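Local structure of putative acetyltransferase (Nocardia farcinica, 3D9W) at residues E270-G273 / P274-D277; L35-L38 / R39-Y43; A196-Y199 / R200-E204. The protein probably transfers acetyl groups from acetyl-coenzyme A to the amino nitrogen of arylamines. All blocks are in the same frame, centred on the assembly; numbering follows the deposited sequence.

Along the chain the order is interaction 2, then interaction 3, then interaction 1, and none of them touches another. Interactions 2 and 3 have centres about 23 Å apart, whereas interaction 1 lies about 34 Å from interaction 2 and 33 Å from interaction 3, centre to centre. Each is a local contact at or near the start of a different helix: 35-48, 200-212 and 273-280. Interactions 1 and 3 are helix N-termini entered from loops, one with a hydrophobic staple and one with a half capping box, and both lie at the surface; interaction 2, the first turns of a helix packed on helix 82-95 and strand 132-135, is partly buried.

Interaction 1. Residues E270-G273 / P274-D277; sequences ELPG and PDLD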
ATOM      1  N   GLU A 270     -12.370   4.783  11.930  1.00 24.81           N
ATOM      2  CA  GLU A 270     -13.509   4.798  12.854  1.00 26.89           C
ATOM      3  C   GLU A 270     -14.070   3.377  12.984  1.00 26.99           C
ATOM      4  O   GLU A 270     -14.401   2.738  11.985  1.00 26.44           O
ATOM      5  CB  GLU A 270     -14.599   5.735  12.318  1.00 29.56           C
ATOM      6  CG  GLU A 270     -15.417   6.436  13.386  1.00 31.92           C
ATOM      7  CD  GLU A 270     -15.579   7.924  13.099  1.00 33.68           C
ATOM      8  OE1 GLU A 270     -14.581   8.574  12.690  1.00 32.90           O
ATOM      9  OE2 GLU A 270     -16.700   8.444  13.297  1.00 34.58           O
ATOM     10  N   LEU A 271     -14.186   2.897  14.215  1.00 27.65           N
ATOM     11  CA  LEU A 271     -14.682   1.556  14.467  1.00 28.03           C
ATOM     12  C   LEU A 271     -15.830   1.554  15.452  1.00 30.34           C
ATOM     13  O   LEU A 271     -15.953   2.449  16.280  1.00 31.51           O
ATOM     14  CB  LEU A 271     -13.586   0.698  15.068  1.00 27.70           C
ATOM     15  CG  LEU A 271     -12.219   0.649  14.422  1.00 29.20           C
ATOM     16  CD1 LEU A 271     -11.312  -0.309  15.204  1.00 28.62           C
ATOM     17  CD2 LEU A 271     -12.371   0.203  12.977  1.00 29.80           C
ATOM     18  N   PRO A 272     -16.691   0.534  15.383  1.00 32.03           N
ATOM     19  CA  PRO A 272     -17.803   0.499  16.335  1.00 32.79           C
ATOM     20  C   PRO A 272     -17.184   0.226  17.707  1.00 34.08           C
ATOM     21  O   PRO A 272     -16.022  -0.186  17.807  1.00 34.29           O
ATOM     22  CB  PRO A 272     -18.641  -0.681  15.850  1.00 33.73           C
ATOM     23  CG  PRO A 272     -18.347  -0.742  14.371  1.00 33.26           C
ATOM     24  CD  PRO A 272     -16.854  -0.482  14.331  1.00 32.98           C
ATOM     25  N   GLY A 273     -17.954   0.449  18.766  1.00 35.14           N
ATOM     26  CA  GLY A 273     -17.442   0.221  20.106  1.00 34.10           C
ATOM     27  C   GLY A 273     -16.985  -1.207  20.291  1.00 33.50           C
ATOM     28  O   GLY A 273     -15.855  -1.451  20.734  1.00 33.29           O
ATOM     29  N   PRO A 274     -17.843  -2.182  19.959  1.00 32.87           N
ATOM     30  CA  PRO A 274     -17.466  -3.587  20.114  1.00 33.57           C
ATOM     31  C   PRO A 274     -16.069  -3.903  19.589  1.00 34.62           C
ATOM     32  O   PRO A 274     -15.351  -4.706  20.185  1.00 35.04           O
ATOM     33  CB  PRO A 274     -18.567  -4.313  19.356  1.00 32.97           C
ATOM     34  CG  PRO A 274     -19.753  -3.475  19.673  1.00 30.96           C
ATOM     35  CD  PRO A 274     -19.226  -2.066  19.471  1.00 32.14           C
ATOM     36  N   ASP A 275     -15.690  -3.270  18.477  1.00 36.25           N
ATOM     37  CA  ASP A 275     -14.365  -3.478  17.882  1.00 35.99           C
ATOM     38  C   ASP A 275     -13.263  -2.779  18.714  1.00 35.79           C
ATOM     39  O   ASP A 275     -12.233  -3.389  19.023  1.00 35.01           O
ATOM     40  CB  ASP A 275     -14.334  -2.975  16.429  1.00 36.18           C
ATOM     41  CG  ASP A 275     -15.152  -3.855  15.475  1.00 36.95           C
ATOM     42  OD1 ASP A 275     -15.458  -5.017  15.827  1.00 37.57           O
ATOM     43  OD2 ASP A 275     -15.475  -3.396  14.354  1.00 36.36           O
ATOM     44  N   LEU A 276     -13.472  -1.506  19.062  1.00 35.20           N
ATOM     45  CA  LEU A 276     -12.505  -0.772  19.883  1.00 34.14           C
ATOM     46  C   LEU A 276     -12.350  -1.591  21.150  1.00 35.82           C
ATOM     47  O   LEU A 276     -11.236  -1.956  21.542  1.00 36.63           O
ATOM     48  CB  LEU A 276     -13.039   0.611  20.253  1.00 31.84           C
ATOM     49  CG  LEU A 276     -13.384   1.538  19.094  1.00 30.22           C
ATOM     50  CD1 LEU A 276     -13.999   2.809  19.618  1.00 28.68           C
ATOM     51  CD2 LEU A 276     -12.117   1.836  18.312  1.00 30.81           C
ATOM     52  N   ASP A 277     -13.484  -1.872  21.792  1.00 36.64           N
ATOM     53  CA  ASP A 277     -13.496  -2.685  23.001  1.00 37.11           C
ATOM     54  C   ASP A 277     -12.655  -3.942  22.731  1.00 36.66           C
ATOM     55  O   ASP A 277     -11.717  -4.246  23.472  1.00 36.78           O
ATOM     56  CB  ASP A 277     -14.940  -3.069  23.351  1.00 38.53           C
ATOM     57  CG  ASP A 277     -15.499  -2.259  24.518  1.00 40.46           C
ATOM     58  OD1 ASP A 277     -15.400  -1.010  24.495  1.00 41.86           O
ATOM     59  OD2 ASP A 277     -16.048  -2.876  25.461  1.00 41.27           O
TER
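Leu271 and Leu276 meet across the start of a helix, with CD2 of Leu276 lying 3.7 Å from CB of Leu271 and 3.9 Å from its CD1. The two side chains cross at a slant, and one methyl of Leu276 does most of the touching. Both leucines carry CG anti to their own carbonyl carbon (chi1 -50° in Leu271, -59° in Leu276), and this turn brings the CD2 branch of Leu276 over the root of Leu271. Because Pro272 is the N-cap, these leucines occupy the N' and N4 positions, so the contact is a hydrophobic staple. Gly273, the first residue of the helix, connects the two sides through its backbone, and its carbonyl oxygen accepts the N-H of Asp277 in a nearly linear C=O...N arrangement.

The Pro272 carbonyl starts the helical bonding: its oxygen takes the N-H of Leu276 at 3.1 Å, with an N-H...O angle of 171° and the donor in the carbonyl plane, and a weak bond from Asp275 N adds to this. A proline has no backbone N-H, so Asp275, at N3, cannot return a bond to complete a capping box. Its side chain runs alongside the proline ring instead, with OD2 3.2 Å from CD of Pro272, and the same oxygen forms a salt bridge with Arg60.

The contact lies at the surface, where the loop after helix 259-265 turns into helix 273-280. Glu270, just before the staple, is tied to Arg77 by a salt bridge and Leu271 rests on Arg78, both in the loop between helices 66-73 and 82-95, while Asp275 touches Leu58 in the loop between helices 54-57 and 66-73, so the helix start is held against two loops.

Interaction 2. Residues L35-L38 / R39-Y43; sequences LATL and RELVY
Leu35 begins the walk: its carbonyl oxygen accepts the N-H of Arg39 at 2.9 Å, and its CD1 lies 4.1 Å from CG of Arg39. The two side chains slant past one another, and the bend of Arg39 at chi3 carries the guanidinium away from the leucine. Ala36 contributes mainly its carbonyl, which Glu40 N approaches only weakly.

Thr37 carries more. Its carbonyl oxygen accepts two N-H groups: Leu41 N at 2.7 Å, with a C=O...N angle of 168°, and Glu40 N at 2.9 Å, from well above the carbonyl plane. Its methyl CG2 stands anti to the backbone N (the OG1 branch has chi1 -79°), which places it 3.5 Å from CD1 of Leu41. The hydroxyl OG1 is hydrogen-bonded to the carbonyl of Ala32 in the preceding loop.

Leu38 O then accepts Val42 N at 3.1 Å with an N-H...O angle of 174°, and the same oxygen sits against CG2 of Val42.

Leu38, Leu41 and Val42 lie on helix 82-95, with Leu38 and Val42 also touching strand 132-135, while the Glu40 carboxylate pairs with Arg44. The chemistry is thus divided: backbone bonds hold the turns, an apolar face is buried, and the charged groups stand off it, so the helix is amphipathic.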
ATOM      1  N   LEU A  35       0.688  11.030 -17.925  1.00 31.08           N
ATOM      2  CA  LEU A  35       1.629  10.916 -16.813  1.00 29.67           C
ATOM      3  C   LEU A  35       1.277  11.938 -15.737  1.00 28.68           C
ATOM      4  O   LEU A  35       1.509  11.695 -14.549  1.00 28.73           O
ATOM      5  CB  LEU A  35       3.080  11.144 -17.282  1.00 28.20           C
ATOM      6  CG  LEU A  35       4.171  11.163 -16.195  1.00 26.39           C
ATOM      7  CD1 LEU A  35       4.206   9.834 -15.457  1.00 25.68           C
ATOM      8  CD2 LEU A  35       5.517  11.438 -16.823  1.00 24.03           C
ATOM      9  N   ALA A  36       0.724  13.075 -16.158  1.00 26.97           N
ATOM     10  CA  ALA A  36       0.341  14.129 -15.224  1.00 25.73           C
ATOM     11  C   ALA A  36      -0.744  13.618 -14.285  1.00 25.81           C
ATOM     12  O   ALA A  36      -0.715  13.880 -13.080  1.00 26.28           O
ATOM     13  CB  ALA A  36      -0.146  15.349 -15.976  1.00 23.14           C
ATOM     14  N   THR A  37      -1.696  12.880 -14.843  1.00 25.43           N
ATOM     15  CA  THR A  37      -2.780  12.309 -14.060  1.00 25.66           C
ATOM     16  C   THR A  37      -2.249  11.220 -13.124  1.00 25.54           C
ATOM     17  O   THR A  37      -2.574  11.196 -11.935  1.00 25.08           O
ATOM     18  CB  THR A  37      -3.858  11.712 -14.986  1.00 26.27           C
ATOM     19  OG1 THR A  37      -4.678  12.772 -15.490  1.00 26.89           O
ATOM     20  CG2 THR A  37      -4.718  10.692 -14.242  1.00 26.05           C
ATOM     21  N   LEU A  38      -1.425  10.323 -13.662  1.00 25.13           N
ATOM     22  CA  LEU A  38      -0.868   9.240 -12.858  1.00 22.53           C
ATOM     23  C   LEU A  38      -0.097   9.781 -11.675  1.00 21.95           C
ATOM     24  O   LEU A  38      -0.190   9.251 -10.577  1.00 23.38           O
ATOM     25  CB  LEU A  38       0.052   8.353 -13.696  1.00 20.23           C
ATOM     26  CG  LEU A  38       0.541   7.069 -13.026  1.00 17.73           C
ATOM     27  CD1 LEU A  38      -0.630   6.162 -12.703  1.00 16.33           C
ATOM     28  CD2 LEU A  38       1.502   6.376 -13.953  1.00 17.28           C
ATOM     29  N   ARG A  39       0.670  10.838 -11.896  1.00 22.04           N
ATOM     30  CA  ARG A  39       1.442  11.427 -10.813  1.00 22.85           C
ATOM     31  C   ARG A  39       0.543  12.015  -9.735  1.00 22.74           C
ATOM     32  O   ARG A  39       0.968  12.155  -8.594  1.00 21.48           O
ATOM     33  CB  ARG A  39       2.388  12.503 -11.345  1.00 23.22           C
ATOM     34  CG  ARG A  39       3.683  11.962 -11.945  1.00 25.08           C
ATOM     35  CD  ARG A  39       4.515  13.100 -12.522  1.00 27.61           C
ATOM     36  NE  ARG A  39       4.717  14.202 -11.568  1.00 28.21           N
ATOM     37  CZ  ARG A  39       5.741  14.302 -10.721  1.00 27.96           C
ATOM     38  NH1 ARG A  39       6.687  13.367 -10.694  1.00 26.73           N
ATOM     39  NH2 ARG A  39       5.813  15.342  -9.899  1.00 26.85           N
ATOM     40  N   GLU A  40      -0.698  12.351 -10.087  1.00 23.35           N
ATOM     41  CA  GLU A  40      -1.618  12.905  -9.093  1.00 23.19           C
ATOM     42  C   GLU A  40      -2.457  11.813  -8.446  1.00 21.77           C
ATOM     43  O   GLU A  40      -2.778  11.883  -7.267  1.00 19.88           O
ATOM     44  CB  GLU A  40      -2.556  13.940  -9.704  1.00 24.10           C
ATOM     45  CG  GLU A  40      -3.167  14.849  -8.649  1.00 25.12           C
ATOM     46  CD  GLU A  40      -4.395  15.574  -9.150  1.00 27.25           C
ATOM     47  OE1 GLU A  40      -4.368  16.036 -10.318  1.00 28.73           O
ATOM     48  OE2 GLU A  40      -5.376  15.688  -8.377  1.00 26.24           O
ATOM     49  N   LEU A  41      -2.816  10.805  -9.227  1.00 21.85           N
ATOM     50  CA  LEU A  41      -3.598   9.705  -8.706  1.00 23.05           C
ATOM     51  C   LEU A  41      -2.825   9.073  -7.558  1.00 23.13           C
ATOM     52  O   LEU A  41      -3.359   8.887  -6.466  1.00 24.23           O
ATOM     53  CB  LEU A  41      -3.853   8.677  -9.806  1.00 24.18           C
ATOM     54  CG  LEU A  41      -4.762   9.128 -10.956  1.00 25.39           C
ATOM     55  CD1 LEU A  41      -4.935   7.998 -11.977  1.00 24.18           C
ATOM     56  CD2 LEU A  41      -6.119   9.525 -10.395  1.00 24.22           C
ATOM     57  N   VAL A  42      -1.556   8.767  -7.805  1.00 22.10           N
ATOM     58  CA  VAL A  42      -0.703   8.156  -6.795  1.00 21.98           C
ATOM     59  C   VAL A  42      -0.560   9.005  -5.537  1.00 23.12           C
ATOM     60  O   VAL A  42      -0.623   8.502  -4.412  1.00 23.24           O
ATOM     61  CB  VAL A  42       0.691   7.890  -7.358  1.00 20.17           C
ATOM     62  CG1 VAL A  42       1.577   7.275  -6.291  1.00 17.83           C
ATOM     63  CG2 VAL A  42       0.578   6.975  -8.554  1.00 19.85           C
ATOM     64  N   TYR A  43      -0.365  10.297  -5.734  1.00 23.40           N
ATOM     65  CA  TYR A  43      -0.205  11.223  -4.631  1.00 24.11           C
ATOM     66  C   TYR A  43      -1.468  11.331  -3.766  1.00 24.39           C
ATOM     67  O   TYR A  43      -1.413  11.186  -2.542  1.00 23.78           O
ATOM     68  CB  TYR A  43       0.185  12.585  -5.201  1.00 24.84           C
ATOM     69  CG  TYR A  43       0.418  13.671  -4.184  1.00 26.10           C
ATOM     70  CD1 TYR A  43      -0.654  14.290  -3.539  1.00 27.50           C
ATOM     71  CD2 TYR A  43       1.707  14.114  -3.898  1.00 26.48           C
ATOM     72  CE1 TYR A  43      -0.453  15.334  -2.639  1.00 28.44           C
ATOM     73  CE2 TYR A  43       1.926  15.156  -3.004  1.00 28.46           C
ATOM     74  CZ  TYR A  43       0.839  15.765  -2.379  1.00 29.98           C
ATOM     75  OH  TYR A  43       1.041  16.820  -1.518  1.00 31.89           O
TER

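Interaction 3. Residues A196-Y199 / R200-E204; sequences APQY and RIDFE
Helix 200-212 opens with an N-terminal cap in which Tyr199 is the N-cap residue and Asp202 the N3 residue. Asp202 OD2 accepts the N-H of Tyr199, the side chain-to-backbone half of a capping box; the refined separation of 2.4 Å is doubtfully short at this resolution, but the N-H...O angle of 150° fits a bond. With CG anti to its own carbonyl carbon (chi1 -50°), Asp202 folds its carboxylate back over the helix start, where OD2 also lies 3.6 Å from CD2 of Tyr199. The Tyr199 carbonyl separately begins the helical bonds, accepting Phe203 N at 3.0 Å and, weakly, Asp202 N.

The Gln198 amide lies over the carboxylate, the planes stacked 15° apart, with OE1 3.6 Å from CB of Asp202. One water accepts from Gln198 NE2 at 3.1 Å and gives a weak bond to Asp202 OD1. OE1 is hydrogen-bonded to Thr104, and NE2 also bonds Pro197 O, so the amide is gripped at both ends. Beyond, Phe203 meets Tyr83 edge-to-face, and Tyr199 does the same with Tyr9.

The arrangement is that of a half capping box, its one very short bond doubtful in length: the N3 carboxylate reaches back to the N-cap amide where the loop after strand 188-193 closes into helix 200-212.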
ATOM      1  N   ALA A 196       7.284 -10.662 -13.292  1.00 23.15           N
ATOM      2  CA  ALA A 196       6.324 -11.702 -13.649  1.00 23.21           C
ATOM      3  C   ALA A 196       4.912 -11.106 -13.646  1.00 23.67           C
ATOM      4  O   ALA A 196       4.501 -10.479 -12.664  1.00 23.65           O
ATOM      5  CB  ALA A 196       6.403 -12.840 -12.644  1.00 21.07           C
ATOM      6  N   PRO A 197       4.158 -11.285 -14.745  1.00 24.26           N
ATOM      7  CA  PRO A 197       2.790 -10.764 -14.847  1.00 23.31           C
ATOM      8  C   PRO A 197       1.944 -11.328 -13.715  1.00 23.03           C
ATOM      9  O   PRO A 197       1.910 -12.541 -13.517  1.00 22.79           O
ATOM     10  CB  PRO A 197       2.331 -11.278 -16.207  1.00 23.11           C
ATOM     11  CG  PRO A 197       3.590 -11.312 -16.986  1.00 23.77           C
ATOM     12  CD  PRO A 197       4.563 -11.919 -16.011  1.00 23.87           C
ATOM     13  N   GLN A 198       1.274 -10.453 -12.972  1.00 23.41           N
ATOM     14  CA  GLN A 198       0.430 -10.876 -11.856  1.00 24.07           C
ATOM     15  C   GLN A 198      -1.007 -10.420 -12.077  1.00 24.82           C
ATOM     16  O   GLN A 198      -1.249  -9.381 -12.692  1.00 26.02           O
ATOM     17  CB  GLN A 198       0.976 -10.318 -10.542  1.00 22.89           C
ATOM     18  CG  GLN A 198       2.313 -10.930 -10.134  1.00 22.83           C
ATOM     19  CD  GLN A 198       2.176 -12.326  -9.545  1.00 23.33           C
ATOM     20  OE1 GLN A 198       1.862 -12.490  -8.360  1.00 24.62           O
ATOM     21  NE2 GLN A 198       2.396 -13.338 -10.373  1.00 20.69           N
ATOM     22  N   TYR A 199      -1.960 -11.197 -11.569  1.00 24.89           N
ATOM     23  CA  TYR A 199      -3.366 -10.882 -11.749  1.00 24.65           C
ATOM     24  C   TYR A 199      -4.196 -10.982 -10.468  1.00 25.53           C
ATOM     25  O   TYR A 199      -3.710 -11.440  -9.436  1.00 25.46           O
ATOM     26  CB  TYR A 199      -3.920 -11.802 -12.822  1.00 25.03           C
ATOM     27  CG  TYR A 199      -3.134 -11.718 -14.108  1.00 26.25           C
ATOM     28  CD1 TYR A 199      -3.282 -10.633 -14.966  1.00 26.02           C
ATOM     29  CD2 TYR A 199      -2.222 -12.717 -14.463  1.00 27.01           C
ATOM     30  CE1 TYR A 199      -2.549 -10.537 -16.146  1.00 25.29           C
ATOM     31  CE2 TYR A 199      -1.477 -12.628 -15.646  1.00 25.34           C
ATOM     32  CZ  TYR A 199      -1.652 -11.533 -16.483  1.00 25.41           C
ATOM     33  OH  TYR A 199      -0.957 -11.432 -17.671  1.00 23.15           O
ATOM     34  N   ARG A 200      -5.454 -10.553 -10.546  1.00 26.03           N
ATOM     35  CA  ARG A 200      -6.336 -10.569  -9.392  1.00 26.15           C
ATOM     36  C   ARG A 200      -6.374 -11.898  -8.665  1.00 26.44           C
ATOM     37  O   ARG A 200      -6.427 -11.925  -7.434  1.00 26.43           O
ATOM     38  CB  ARG A 200      -7.753 -10.128  -9.795  1.00 26.87           C
ATOM     39  CG  ARG A 200      -7.869  -8.609  -9.914  1.00 27.95           C
ATOM     40  CD  ARG A 200      -9.289  -8.075 -10.024  1.00 29.53           C
ATOM     41  NE  ARG A 200      -9.869  -8.320 -11.338  1.00 33.47           N
ATOM     42  CZ  ARG A 200     -10.657  -9.353 -11.626  1.00 35.72           C
ATOM     43  NH1 ARG A 200     -10.971 -10.242 -10.686  1.00 37.24           N
ATOM     44  NH2 ARG A 200     -11.122  -9.507 -12.861  1.00 36.04           N
ATOM     45  N   ILE A 201      -6.331 -12.999  -9.413  1.00 26.85           N
ATOM     46  CA  ILE A 201      -6.356 -14.329  -8.799  1.00 26.80           C
ATOM     47  C   ILE A 201      -5.101 -14.523  -7.949  1.00 26.52           C
ATOM     48  O   ILE A 201      -5.150 -15.127  -6.875  1.00 26.88           O
ATOM     49  CB  ILE A 201      -6.394 -15.457  -9.851  1.00 27.34           C
ATOM     50  CG1 ILE A 201      -7.264 -15.049 -11.057  1.00 31.41           C
ATOM     51  CG2 ILE A 201      -6.944 -16.726  -9.209  1.00 26.30           C
ATOM     52  CD1 ILE A 201      -8.806 -15.090 -10.844  1.00 28.36           C
ATOM     53  N   ASP A 202      -3.974 -14.012  -8.439  1.00 26.30           N
ATOM     54  CA  ASP A 202      -2.704 -14.108  -7.727  1.00 25.73           C
ATOM     55  C   ASP A 202      -2.769 -13.273  -6.452  1.00 25.76           C
ATOM     56  O   ASP A 202      -2.159 -13.624  -5.445  1.00 25.94           O
ATOM     57  CB  ASP A 202      -1.566 -13.595  -8.601  1.00 25.72           C
ATOM     58  CG  ASP A 202      -1.575 -14.206  -9.976  1.00 25.94           C
ATOM     59  OD1 ASP A 202      -1.588 -15.453 -10.059  1.00 27.47           O
ATOM     60  OD2 ASP A 202      -1.568 -13.445 -10.971  1.00 26.63           O
ATOM     61  N   PHE A 203      -3.498 -12.160  -6.505  1.00 25.37           N
ATOM     62  CA  PHE A 203      -3.646 -11.299  -5.340  1.00 25.95           C
ATOM     63  C   PHE A 203      -4.524 -11.968  -4.298  1.00 27.78           C
ATOM     64  O   PHE A 203      -4.293 -11.812  -3.103  1.00 28.68           O
ATOM     65  CB  PHE A 203      -4.264  -9.961  -5.728  1.00 24.16           C
ATOM     66  CG  PHE A 203      -3.298  -9.011  -6.365  1.00 24.92           C
ATOM     67  CD1 PHE A 203      -2.016  -9.427  -6.713  1.00 24.40           C
ATOM     68  CD2 PHE A 203      -3.669  -7.695  -6.626  1.00 24.51           C
ATOM     69  CE1 PHE A 203      -1.114  -8.544  -7.316  1.00 23.34           C
ATOM     70  CE2 PHE A 203      -2.772  -6.807  -7.228  1.00 24.66           C
ATOM     71  CZ  PHE A 203      -1.490  -7.238  -7.573  1.00 22.83           C
ATOM     72  N   GLU A 204      -5.527 -12.721  -4.741  1.00 29.62           N
ATOM     73  CA  GLU A 204      -6.409 -13.384  -3.791  1.00 30.54           C
ATOM     74  C   GLU A 204      -5.633 -14.419  -2.979  1.00 30.06           C
ATOM     75  O   GLU A 204      -5.868 -14.583  -1.785  1.00 30.58           O
ATOM     76  CB  GLU A 204      -7.583 -14.055  -4.502  1.00 31.98           C
ATOM     77  CG  GLU A 204      -8.814 -14.167  -3.598  1.00 36.20           C
ATOM     78  CD  GLU A 204      -9.709 -15.363  -3.932  1.00 37.69           C
ATOM     79  OE1 GLU A 204      -9.987 -15.594  -5.134  1.00 38.51           O
ATOM     80  OE2 GLU A 204     -10.147 -16.065  -2.987  1.00 37.49           O
TER
HETATM   81  O   HOH W   1       1.087 -16.179 -10.429  1.00 26.71           O